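Local coordinates for protein TqaA (Penicillium aethiopicum, PDB 5EJD) that probably serves, through this thiolation (peptidyl carrier) domain of a nonribosomal peptide synthetase, to carry intermediates on a covalently attached 4'-phosphopantetheine arm, at residues I41-A46 against A60-H65. Residues are numbered along the deposited sequence; the frame is centred on the assembly and turned at random.
Sequences IDAMKA and ADIFDH. With PNS (4'-phosphopantetheine), chain R.
Ile-62 holds CG1 anti to its carbonyl carbon (chi1 -61°) and then extends the chain (chi2 173°), which sends CD1 across to Ala-43 and Ala-46. Between residues 41-46 and 60-65, this methyl makes all the close contacts. Ile-62 CD1 lies 3.8 Å from Ala-43 CB and 3.6 Å from Ala-43 O. Ile-62 CD1 also reaches Ala-46 CB, about one turn further along, at 4.2 Å. The two alanines have short side chains, and the helices come close here: the CA atoms of Ala-43 and Ile-62 are 6.8 Å apart. The side-chain packing is apolar and buried; the approach to Ala-43 O is a van der Waals contact. Val-59, from the same helix as Ile-62, also touches Ala-43 and Met-44. Phe-33, from a loop, touches Ala-43 and Ile-62, Leu-71 of helix 68-74 touches Ile-62, and Ile-15 of helix 7-20 meets Ala-46.

The cofactor lies beside the same two helices. Ile-41 CD1 packs on PNS C38 at 3.6 Å. The ring of Phe-63 turns its edge to the phosphate, with CZ 4.0 Å from PNS O26. The contact thus joins helix 40-52, which starts at Ser-40, the covalent attachment site, to the short helix 59-64, as in the four-helix fold of phosphopantetheine-bearing carrier domains.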
loop_
_atom_site.group_PDB
_atom_site.type_symbol
_atom_site.label_atom_id
_atom_site.label_comp_id
_atom_site.label_asym_id
_atom_site.label_seq_id
_atom_site.Cartn_x
_atom_site.Cartn_y
_atom_site.Cartn_z
ATOM N N ILE B 41 -2.446 10.471 -2.770
ATOM C CA ILE B 41 -3.134 9.782 -1.705
ATOM C C ILE B 41 -4.157 10.657 -1.006
ATOM O O ILE B 41 -5.255 10.193 -0.706
ATOM C CB ILE B 41 -2.142 9.102 -0.767
ATOM C CG1 ILE B 41 -1.641 7.903 -1.545
ATOM C CG2 ILE B 41 -2.819 8.675 0.523
ATOM C CD1 ILE B 41 -0.862 6.892 -0.799
ATOM N N ASP B 42 -3.836 11.927 -0.838
ATOM C CA ASP B 42 -4.815 12.877 -0.349
ATOM C C ASP B 42 -5.977 12.966 -1.287
ATOM O O ASP B 42 -7.139 13.142 -0.871
ATOM C CB ASP B 42 -4.169 14.264 -0.175
ATOM C CG ASP B 42 -2.961 14.234 0.773
ATOM O OD1 ASP B 42 -3.095 13.703 1.906
ATOM O OD2 ASP B 42 -1.869 14.724 0.395
ATOM N N ALA B 43 -5.681 12.904 -2.574
ATOM C CA ALA B 43 -6.740 13.008 -3.606
ATOM C C ALA B 43 -7.668 11.819 -3.509
ATOM O O ALA B 43 -8.877 11.952 -3.597
ATOM C CB ALA B 43 -6.123 13.093 -4.989
ATOM N N MET B 44 -7.090 10.658 -3.295
ATOM C CA MET B 44 -7.893 9.447 -3.081
ATOM C C MET B 44 -8.831 9.625 -1.873
ATOM O O MET B 44 -10.021 9.364 -1.990
ATOM C CB MET B 44 -6.994 8.207 -2.970
ATOM C CG MET B 44 -6.767 7.447 -1.668
ATOM S SD MET B 44 -8.077 6.433 -1.319
ATOM C CE MET B 44 -8.600 6.926 0.208
ATOM N N LYS B 45 -8.321 10.139 -0.761
ATOM C CA LYS B 45 -9.167 10.378 0.407
ATOM C C LYS B 45 -10.242 11.440 0.176
ATOM O O LYS B 45 -11.381 11.262 0.583
ATOM C CB LYS B 45 -8.344 10.757 1.614
ATOM C CG LYS B 45 -7.309 9.710 1.936
ATOM C CD LYS B 45 -6.784 9.804 3.358
ATOM C CE LYS B 45 -5.292 10.070 3.380
ATOM N NZ LYS B 45 -4.622 9.261 4.428
ATOM N N ALA B 46 -9.892 12.476 -0.559
ATOM C CA ALA B 46 -10.832 13.537 -0.877
ATOM C C ALA B 46 -11.977 12.970 -1.691
ATOM O O ALA B 46 -13.131 13.235 -1.428
ATOM C CB ALA B 46 -10.159 14.663 -1.642
ATOM N N ALA B 60 -8.686 11.297 -10.847
ATOM C CA ALA B 60 -8.292 11.887 -12.136
ATOM C C ALA B 60 -8.874 13.299 -12.291
ATOM O O ALA B 60 -8.227 14.199 -12.818
ATOM C CB ALA B 60 -8.718 10.999 -13.285
ATOM N N ASP B 61 -10.086 13.486 -11.795
ATOM C CA ASP B 61 -10.753 14.781 -11.858
ATOM C C ASP B 61 -9.969 15.822 -11.094
ATOM O O ASP B 61 -9.894 16.958 -11.517
ATOM C CB ASP B 61 -12.178 14.671 -11.314
ATOM C CG ASP B 61 -13.066 13.661 -12.100
ATOM O OD1 ASP B 61 -13.062 13.716 -13.348
ATOM O OD2 ASP B 61 -13.752 12.808 -11.462
ATOM N N ILE B 62 -9.342 15.431 -9.990
ATOM C CA ILE B 62 -8.544 16.339 -9.206
ATOM C C ILE B 62 -7.246 16.696 -9.931
ATOM O O ILE B 62 -6.812 17.838 -9.900
ATOM C CB ILE B 62 -8.240 15.770 -7.839
ATOM C CG1 ILE B 62 -9.549 15.528 -7.080
ATOM C CG2 ILE B 62 -7.343 16.689 -7.032
ATOM C CD1 ILE B 62 -9.413 14.806 -5.760
ATOM N N PHE B 63 -6.623 15.740 -10.633
ATOM C CA PHE B 63 -5.455 16.106 -11.480
ATOM C C PHE B 63 -5.837 17.025 -12.669
ATOM O O PHE B 63 -5.044 17.874 -13.056
ATOM C CB PHE B 63 -4.716 14.876 -12.011
ATOM C CG PHE B 63 -3.786 14.239 -11.021
ATOM C CD1 PHE B 63 -2.444 14.553 -11.016
ATOM C CD2 PHE B 63 -4.263 13.297 -10.103
ATOM C CE1 PHE B 63 -1.580 13.963 -10.109
ATOM C CE2 PHE B 63 -3.414 12.711 -9.204
ATOM C CZ PHE B 63 -2.061 13.040 -9.203
ATOM N N ASP B 64 -7.003 16.785 -13.285
ATOM C CA ASP B 64 -7.458 17.565 -14.465
ATOM C C ASP B 64 -7.978 18.930 -14.059
ATOM O O ASP B 64 -7.719 19.896 -14.734
ATOM C CB ASP B 64 -8.552 16.832 -15.215
ATOM C CG ASP B 64 -8.060 15.538 -15.888
ATOM O OD1 ASP B 64 -6.833 15.381 -16.112
ATOM O OD2 ASP B 64 -8.920 14.675 -16.199
ATOM N N HIS B 65 -8.614 19.003 -12.892
ATOM C CA HIS B 65 -9.208 20.232 -12.393
ATOM C C HIS B 65 -8.761 20.543 -10.990
ATOM O O HIS B 65 -9.515 20.448 -10.034
ATOM C CB HIS B 65 -10.704 20.119 -12.458
ATOM C CG HIS B 65 -11.195 19.970 -13.842
ATOM N ND1 HIS B 65 -11.752 18.800 -14.319
ATOM C CD2 HIS B 65 -11.106 20.821 -14.892
ATOM C CE1 HIS B 65 -12.015 18.952 -15.601
ATOM N NE2 HIS B 65 -11.633 20.169 -15.967
HETATM O O23 PNS R . 1.344 11.893 -5.562
HETATM P P24 PNS R . 0.999 10.909 -6.653
HETATM O O26 PNS R . 1.389 11.296 -8.026
HETATM O O27 PNS R . 1.233 9.362 -6.196
HETATM C C28 PNS R . 1.258 8.195 -6.997
HETATM C C29 PNS R . 1.441 6.824 -6.198
HETATM C C30 PNS R . 2.892 7.100 -5.976
HETATM C C31 PNS R . 0.980 6.058 -7.450
HETATM C C32 PNS R . 0.459 6.988 -4.996
HETATM O O33 PNS R . -0.882 7.345 -5.518
HETATM C C34 PNS R . 0.292 5.592 -4.430
HETATM O O35 PNS R . -0.558 4.822 -4.895
HETATM N N36 PNS R . 0.933 4.850 -3.588
HETATM C C37 PNS R . 2.035 5.017 -2.754
HETATM C C38 PNS R . 1.753 4.427 -1.383
HETATM C C39 PNS R . 1.993 2.956 -1.171
HETATM O O40 PNS R . 1.194 2.176 -1.614
HETATM N N41 PNS R . 3.035 2.627 -0.410
HETATM C C42 PNS R . 3.420 1.275 -0.095
HETATM C C43 PNS R . 2.403 0.568 0.741
HETATM S S44 PNS R . 3.213 -0.444 1.998
#